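Local structure of Cry37AA1 (Bacillus thuringiensis, 4RHZ) at residues A6-N11 with F38-Q43; Y26-L31 with C74-V79. The protein binds calcium and pairs with Cry23Aa1 in a binary toxin complex, probably as the C2-fold component beside an aerolysin-family partner. All coordinates share one frame; numbering follows the deposited sequence.

Contact 1: residues A6-N11 with F38-Q43; sequences ATFTIN and FEIWKQ
I40 lies at the middle of this buried, wholly apolar contact, reaching across from one sheet to F8 and I10 on the other. Its CG1 sits in the crowded position between the backbone N and the carbonyl carbon (chi1 71°), which leaves CG2 beside the N and sends the two branches to different partners. CG2 comes down almost on the centre of the F8 ring, 3.9 Å from the centroid and only 10° off the ring normal, a well-centred CH-pi contact. The other branch ends in CD1, which meets F8 CD2 at 3.8 Å and I10 CD1, methyl to methyl, at 3.7 Å. Two residues apart on extended strand 4-13, F8 and I10 come off the same face and direct their CB toward I40, while T9 between them points away; F8 CG and I10 CG1 both lie anti to the carbonyl carbon, beside the backbone N.

The two segments belong to opposing antiparallel sheets of a beta sandwich, in keeping with the C2-type fold. Here the chain turns a corner at I40, and I40 and W41 both lie opposite I27 in a classic beta bulge. The bulge lets two consecutive residues point into the interior: I10 CD1 is also 3.7 Å from W41 CB, and the indole, its CG anti to the backbone N (chi1 172°), extends onward to F12 and Y56. At the far end F8 CZ approaches the edge of the F38 ring near its plane, 4.2 Å from F38 CE1. F75 of strand 73-81 also packs on both F8 and I40, while the carbonyl O of I40 accepts a hydrogen bond from Q58 NE2 of strand 55-62.

Contact 2: residues Y26-L31 with C74-V79; sequences YIKAYL and CFYGDV
I27, A29 and F75 face the sandwich interior; V79 CG2 reaches I27 CG1 at 3.6 Å, and A29 CB lies 3.8 Å from F75 CD2. G77 pairs with I27 at a non-hydrogen-bonded site, and with no side chain there the two CA atoms come within 4.1 Å. Six backbone hydrogen bonds join these antiparallel strands at Y26-D78, K28-Y76 and Y30-C74; the straightest is K28 N to Y76 O, 2.9 Å long with 174° at the hydrogen.

On the outer face, CG of Y26, Y30 and Y76 lies between the backbone N and the carbonyl carbon (Y30 chi1 60°), and the ring ends lean toward the neighbouring strand. C74 CB sits over the Y30 ring, 3.6 Å from its centroid, with SG oblique to the ring and bonded to C99 in a disulfide. D78 CB likewise covers one face of the Y26 ring, at 3.9 Å from its centroid, while Y76 CE1 meets that ring at its edge. K28 runs extended alongside Y76, its CB over the phenol face. One water bridges Y26 OH and D78 OD2; a second bonds Y26 OH, accepts from K28 NZ and weakly donates to Y76 OH, itself held by D37.

Y26 OH is thus gripped by two waters that link the charged ends of D78 and K28 indirectly, while Y30 OH hydrogen-bonds T247 of the Cry23AA1 chain, placing this face partly at the binary interface.

In the fold
From the N terminus, strand 4-13 lays down the first side of contact 1 in one sheet and strand 26-30 that of contact 2 in the other. Strand 38-43 then closes contact 1 between the sheets, and strand 73-81 closes contact 2 within the second. The two closures therefore cross, with residues 26-31 inside the loop shut by contact 1. They are also stitched directly by probable hydrogen bonds, F38 N lying 2.7 Å from A29 O and W41 O 2.8 Å from I27 N. Strand 26-30 is thus flanked by 38-43 and 73-81; strand 73-81 in turn pairs with strand 89-100, which starts at the calcium ligand D89 and is also tied to it covalently by the C74-C99 disulfide.

Contact 1: residues A6-N11 with F38-Q43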
loop_
_atom_site.group_PDB
_atom_site.type_symbol
_atom_site.label_atom_id
_atom_site.label_comp_id
_atom_site.label_asym_id
_atom_site.label_seq_id
_atom_site.Cartn_x
_atom_site.Cartn_y
_atom_site.Cartn_z
ATOM N N ALA B 6 3.378 -23.938 6.910
ATOM C CA ALA B 6 2.599 -22.743 6.644
ATOM C C ALA B 6 2.593 -21.882 7.905
ATOM O O ALA B 6 2.271 -22.372 8.991
ATOM C CB ALA B 6 1.184 -23.077 6.199
ATOM N N THR B 7 2.944 -20.601 7.732
ATOM C CA THR B 7 3.117 -19.661 8.852
ATOM C C THR B 7 2.098 -18.546 8.681
ATOM O O THR B 7 2.060 -17.887 7.677
ATOM C CB THR B 7 4.603 -19.098 8.923
ATOM O OG1 THR B 7 5.540 -20.193 9.079
ATOM C CG2 THR B 7 4.813 -18.029 10.120
ATOM N N PHE B 8 1.225 -18.419 9.670
ATOM C CA PHE B 8 0.092 -17.576 9.659
ATOM C C PHE B 8 0.410 -16.447 10.583
ATOM O O PHE B 8 0.863 -16.685 11.711
ATOM C CB PHE B 8 -1.145 -18.373 10.195
ATOM C CG PHE B 8 -1.495 -19.552 9.309
ATOM C CD1 PHE B 8 -1.035 -20.842 9.613
ATOM C CD2 PHE B 8 -2.165 -19.354 8.110
ATOM C CE1 PHE B 8 -1.283 -21.896 8.773
ATOM C CE2 PHE B 8 -2.434 -20.413 7.244
ATOM C CZ PHE B 8 -2.004 -21.689 7.580
ATOM N N THR B 9 0.150 -15.211 10.140
ATOM C CA THR B 9 0.338 -14.085 11.076
ATOM C C THR B 9 -0.956 -13.382 11.184
ATOM O O THR B 9 -1.415 -12.841 10.217
ATOM C CB THR B 9 1.392 -13.091 10.561
ATOM O OG1 THR B 9 2.591 -13.814 10.345
ATOM C CG2 THR B 9 1.642 -11.988 11.589
ATOM N N ILE B 10 -1.517 -13.358 12.366
ATOM C CA ILE B 10 -2.810 -12.882 12.527
ATOM C C ILE B 10 -2.773 -11.630 13.389
ATOM O O ILE B 10 -2.100 -11.634 14.445
ATOM C CB ILE B 10 -3.626 -13.947 13.308
ATOM C CG1 ILE B 10 -3.568 -15.332 12.587
ATOM C CG2 ILE B 10 -4.992 -13.445 13.587
ATOM C CD1 ILE B 10 -4.314 -16.425 13.325
ATOM N N ASN B 11 -3.532 -10.586 12.979
ATOM C CA ASN B 11 -3.645 -9.370 13.751
ATOM C C ASN B 11 -5.047 -9.054 14.094
ATOM O O ASN B 11 -5.917 -9.135 13.220
ATOM C CB ASN B 11 -3.047 -8.227 12.952
ATOM C CG ASN B 11 -1.561 -8.175 13.114
ATOM O OD1 ASN B 11 -1.099 -7.763 14.152
ATOM N ND2 ASN B 11 -0.804 -8.652 12.135
ATOM N N PHE B 38 -9.221 -26.215 9.328
ATOM C CA PHE B 38 -8.387 -26.475 10.484
ATOM C C PHE B 38 -8.165 -25.191 11.250
ATOM O O PHE B 38 -8.166 -24.127 10.649
ATOM C CB PHE B 38 -7.097 -27.146 10.027
ATOM C CG PHE B 38 -6.386 -26.454 8.897
ATOM C CD1 PHE B 38 -5.383 -25.530 9.166
ATOM C CD2 PHE B 38 -6.654 -26.771 7.580
ATOM C CE1 PHE B 38 -4.681 -24.888 8.158
ATOM C CE2 PHE B 38 -5.966 -26.160 6.527
ATOM C CZ PHE B 38 -4.972 -25.176 6.819
ATOM N N GLU B 39 -8.049 -25.271 12.564
ATOM C CA GLU B 39 -7.732 -24.076 13.328
ATOM C C GLU B 39 -6.312 -23.604 13.193
ATOM O O GLU B 39 -5.360 -24.402 13.211
ATOM C CB GLU B 39 -8.092 -24.114 14.816
ATOM C CG GLU B 39 -8.083 -25.416 15.444
ATOM C CD GLU B 39 -9.376 -26.152 15.173
ATOM O OE1 GLU B 39 -9.294 -27.101 14.337
ATOM O OE2 GLU B 39 -10.427 -25.786 15.787
ATOM N N ILE B 40 -6.205 -22.297 12.994
ATOM C CA ILE B 40 -4.924 -21.606 13.060
ATOM C C ILE B 40 -4.830 -20.736 14.320
ATOM O O ILE B 40 -3.761 -20.248 14.663
ATOM C CB ILE B 40 -4.622 -20.820 11.730
ATOM C CG1 ILE B 40 -5.542 -19.596 11.572
ATOM C CG2 ILE B 40 -4.730 -21.803 10.553
ATOM C CD1 ILE B 40 -5.114 -18.567 10.455
ATOM N N TRP B 41 -5.943 -20.594 15.027
ATOM C CA TRP B 41 -5.946 -19.880 16.265
ATOM C C TRP B 41 -7.215 -20.198 17.005
ATOM O O TRP B 41 -8.291 -20.233 16.413
ATOM C CB TRP B 41 -5.887 -18.356 16.031
ATOM C CG TRP B 41 -6.081 -17.550 17.273
ATOM C CD1 TRP B 41 -5.104 -17.170 18.153
ATOM C CD2 TRP B 41 -7.321 -17.028 17.795
ATOM N NE1 TRP B 41 -5.659 -16.463 19.208
ATOM C CE2 TRP B 41 -7.005 -16.325 18.995
ATOM C CE3 TRP B 41 -8.664 -17.070 17.357
ATOM C CZ2 TRP B 41 -7.983 -15.685 19.779
ATOM C CZ3 TRP B 41 -9.634 -16.420 18.091
ATOM C CH2 TRP B 41 -9.287 -15.730 19.327
ATOM N N LYS B 42 -7.094 -20.329 18.323
ATOM C CA LYS B 42 -8.205 -20.695 19.214
ATOM C C LYS B 42 -7.942 -20.125 20.625
ATOM O O LYS B 42 -6.824 -20.243 21.158
ATOM C CB LYS B 42 -8.304 -22.226 19.298
ATOM C CG LYS B 42 -9.581 -22.749 19.963
ATOM C CD LYS B 42 -9.505 -24.287 20.068
ATOM C CE LYS B 42 -10.654 -24.827 20.953
ATOM N NZ LYS B 42 -11.931 -24.997 20.160
ATOM N N GLN B 43 -8.936 -19.488 21.223
ATOM C CA GLN B 43 -8.803 -19.063 22.604
ATOM C C GLN B 43 -10.192 -19.103 23.172
ATOM O O GLN B 43 -11.100 -18.441 22.638
ATOM C CB GLN B 43 -8.209 -17.634 22.712
ATOM C CG GLN B 43 -8.311 -16.980 24.132
ATOM C CD GLN B 43 -7.586 -17.814 25.186
ATOM O OE1 GLN B 43 -6.353 -17.983 25.134
ATOM N NE2 GLN B 43 -8.349 -18.357 26.144
#

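Contact 2: residues Y26-L31 with C74-V79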
loop_
_atom_site.group_PDB
_atom_site.type_symbol
_atom_site.label_atom_id
_atom_site.label_comp_id
_atom_site.label_asym_id
_atom_site.label_seq_id
_atom_site.Cartn_x
_atom_site.Cartn_y
_atom_site.Cartn_z
ATOM N N TYR B 26 -12.283 -18.557 17.609
ATOM C CA TYR B 26 -11.395 -19.348 16.770
ATOM C C TYR B 26 -11.247 -18.667 15.418
ATOM O O TYR B 26 -12.089 -17.867 15.036
ATOM C CB TYR B 26 -11.960 -20.818 16.600
ATOM C CG TYR B 26 -13.305 -20.889 15.875
ATOM C CD1 TYR B 26 -13.373 -20.815 14.457
ATOM C CD2 TYR B 26 -14.500 -20.985 16.585
ATOM C CE1 TYR B 26 -14.599 -20.850 13.787
ATOM C CE2 TYR B 26 -15.769 -21.066 15.898
ATOM C CZ TYR B 26 -15.779 -20.959 14.515
ATOM O OH TYR B 26 -16.957 -20.996 13.813
ATOM N N ILE B 27 -10.199 -19.034 14.687
ATOM C CA ILE B 27 -10.062 -18.751 13.274
ATOM C C ILE B 27 -9.616 -20.067 12.601
ATOM O O ILE B 27 -8.750 -20.835 13.127
ATOM C CB ILE B 27 -9.026 -17.612 12.991
ATOM C CG1 ILE B 27 -9.496 -16.278 13.641
ATOM C CG2 ILE B 27 -8.759 -17.408 11.457
ATOM C CD1 ILE B 27 -8.317 -15.317 13.937
ATOM N N LYS B 28 -10.199 -20.341 11.449
ATOM C CA LYS B 28 -9.905 -21.581 10.738
ATOM C C LYS B 28 -9.581 -21.291 9.302
ATOM O O LYS B 28 -9.992 -20.280 8.774
ATOM C CB LYS B 28 -11.106 -22.507 10.756
ATOM C CG LYS B 28 -11.404 -23.020 12.153
ATOM C CD LYS B 28 -12.620 -23.938 12.119
ATOM C CE LYS B 28 -13.008 -24.354 13.529
ATOM N NZ LYS B 28 -14.233 -25.227 13.470
ATOM N N ALA B 29 -8.895 -22.217 8.681
ATOM C CA ALA B 29 -8.560 -22.136 7.293
ATOM C C ALA B 29 -8.946 -23.459 6.582
ATOM O O ALA B 29 -9.139 -24.507 7.252
ATOM C CB ALA B 29 -7.082 -21.933 7.198
ATOM N N TYR B 30 -8.972 -23.420 5.254
ATOM C CA TYR B 30 -9.023 -24.626 4.445
ATOM C C TYR B 30 -8.450 -24.274 3.100
ATOM O O TYR B 30 -8.472 -23.094 2.708
ATOM C CB TYR B 30 -10.489 -25.149 4.282
ATOM C CG TYR B 30 -11.512 -24.198 3.598
ATOM C CD1 TYR B 30 -11.756 -24.276 2.255
ATOM C CD2 TYR B 30 -12.256 -23.301 4.323
ATOM C CE1 TYR B 30 -12.657 -23.416 1.612
ATOM C CE2 TYR B 30 -13.204 -22.474 3.713
ATOM C CZ TYR B 30 -13.386 -22.543 2.347
ATOM O OH TYR B 30 -14.278 -21.728 1.689
ATOM N N LEU B 31 -7.994 -25.264 2.349
ATOM C CA LEU B 31 -7.527 -25.013 1.003
ATOM C C LEU B 31 -8.649 -24.868 -0.020
ATOM O O LEU B 31 -8.938 -23.743 -0.499
ATOM C CB LEU B 31 -6.527 -26.077 0.557
ATOM C CG LEU B 31 -5.080 -25.874 1.066
ATOM C CD1 LEU B 31 -4.966 -25.392 2.491
ATOM C CD2 LEU B 31 -4.218 -27.181 0.913
ATOM N N CYS B 74 -8.437 -20.212 2.344
ATOM C CA CYS B 74 -9.637 -19.514 2.649
ATOM C C CYS B 74 -9.745 -19.445 4.130
ATOM O O CYS B 74 -9.372 -20.396 4.788
ATOM C CB CYS B 74 -10.843 -20.243 2.023
ATOM S SG CYS B 74 -10.776 -20.283 0.213
ATOM N N PHE B 75 -10.254 -18.341 4.699
ATOM C CA PHE B 75 -10.167 -18.177 6.153
ATOM C C PHE B 75 -11.498 -17.711 6.662
ATOM O O PHE B 75 -12.209 -16.979 5.953
ATOM C CB PHE B 75 -9.113 -17.113 6.526
ATOM C CG PHE B 75 -7.719 -17.425 6.085
ATOM C CD1 PHE B 75 -7.238 -16.944 4.869
ATOM C CD2 PHE B 75 -6.859 -18.149 6.902
ATOM C CE1 PHE B 75 -5.926 -17.239 4.431
ATOM C CE2 PHE B 75 -5.489 -18.406 6.518
ATOM C CZ PHE B 75 -5.033 -17.996 5.271
ATOM N N TYR B 76 -11.829 -18.046 7.901
ATOM C CA TYR B 76 -12.989 -17.414 8.560
ATOM C C TYR B 76 -12.853 -17.541 10.023
ATOM O O TYR B 76 -12.075 -18.364 10.498
ATOM C CB TYR B 76 -14.295 -18.092 8.144
ATOM C CG TYR B 76 -14.479 -19.572 8.573
ATOM C CD1 TYR B 76 -15.316 -19.886 9.617
ATOM C CD2 TYR B 76 -13.855 -20.621 7.892
ATOM C CE1 TYR B 76 -15.553 -21.200 9.988
ATOM C CE2 TYR B 76 -14.067 -21.957 8.274
ATOM C CZ TYR B 76 -14.939 -22.205 9.311
ATOM O OH TYR B 76 -15.220 -23.454 9.739
ATOM N N GLY B 77 -13.647 -16.778 10.744
ATOM C CA GLY B 77 -13.447 -16.684 12.158
ATOM C C GLY B 77 -14.743 -16.368 12.855
ATOM O O GLY B 77 -15.653 -15.726 12.271
ATOM N N ASP B 78 -14.818 -16.831 14.098
ATOM C CA ASP B 78 -15.805 -16.401 15.056
ATOM C C ASP B 78 -14.987 -15.790 16.187
ATOM O O ASP B 78 -14.502 -16.507 17.069
ATOM C CB ASP B 78 -16.570 -17.619 15.645
ATOM C CG ASP B 78 -17.733 -17.205 16.540
ATOM O OD1 ASP B 78 -17.791 -16.054 17.061
ATOM O OD2 ASP B 78 -18.684 -18.011 16.620
ATOM N N VAL B 79 -14.813 -14.481 16.159
ATOM C CA VAL B 79 -13.858 -13.802 17.057
ATOM C C VAL B 79 -14.585 -12.680 17.752
ATOM O O VAL B 79 -15.177 -11.828 17.109
ATOM C CB VAL B 79 -12.634 -13.253 16.265
ATOM C CG1 VAL B 79 -11.589 -12.587 17.203
ATOM C CG2 VAL B 79 -11.992 -14.362 15.439
HETATM O O HOH W 1 -18.989 -20.345 15.443
HETATM O O HOH W 2 -16.814 -23.801 12.773
#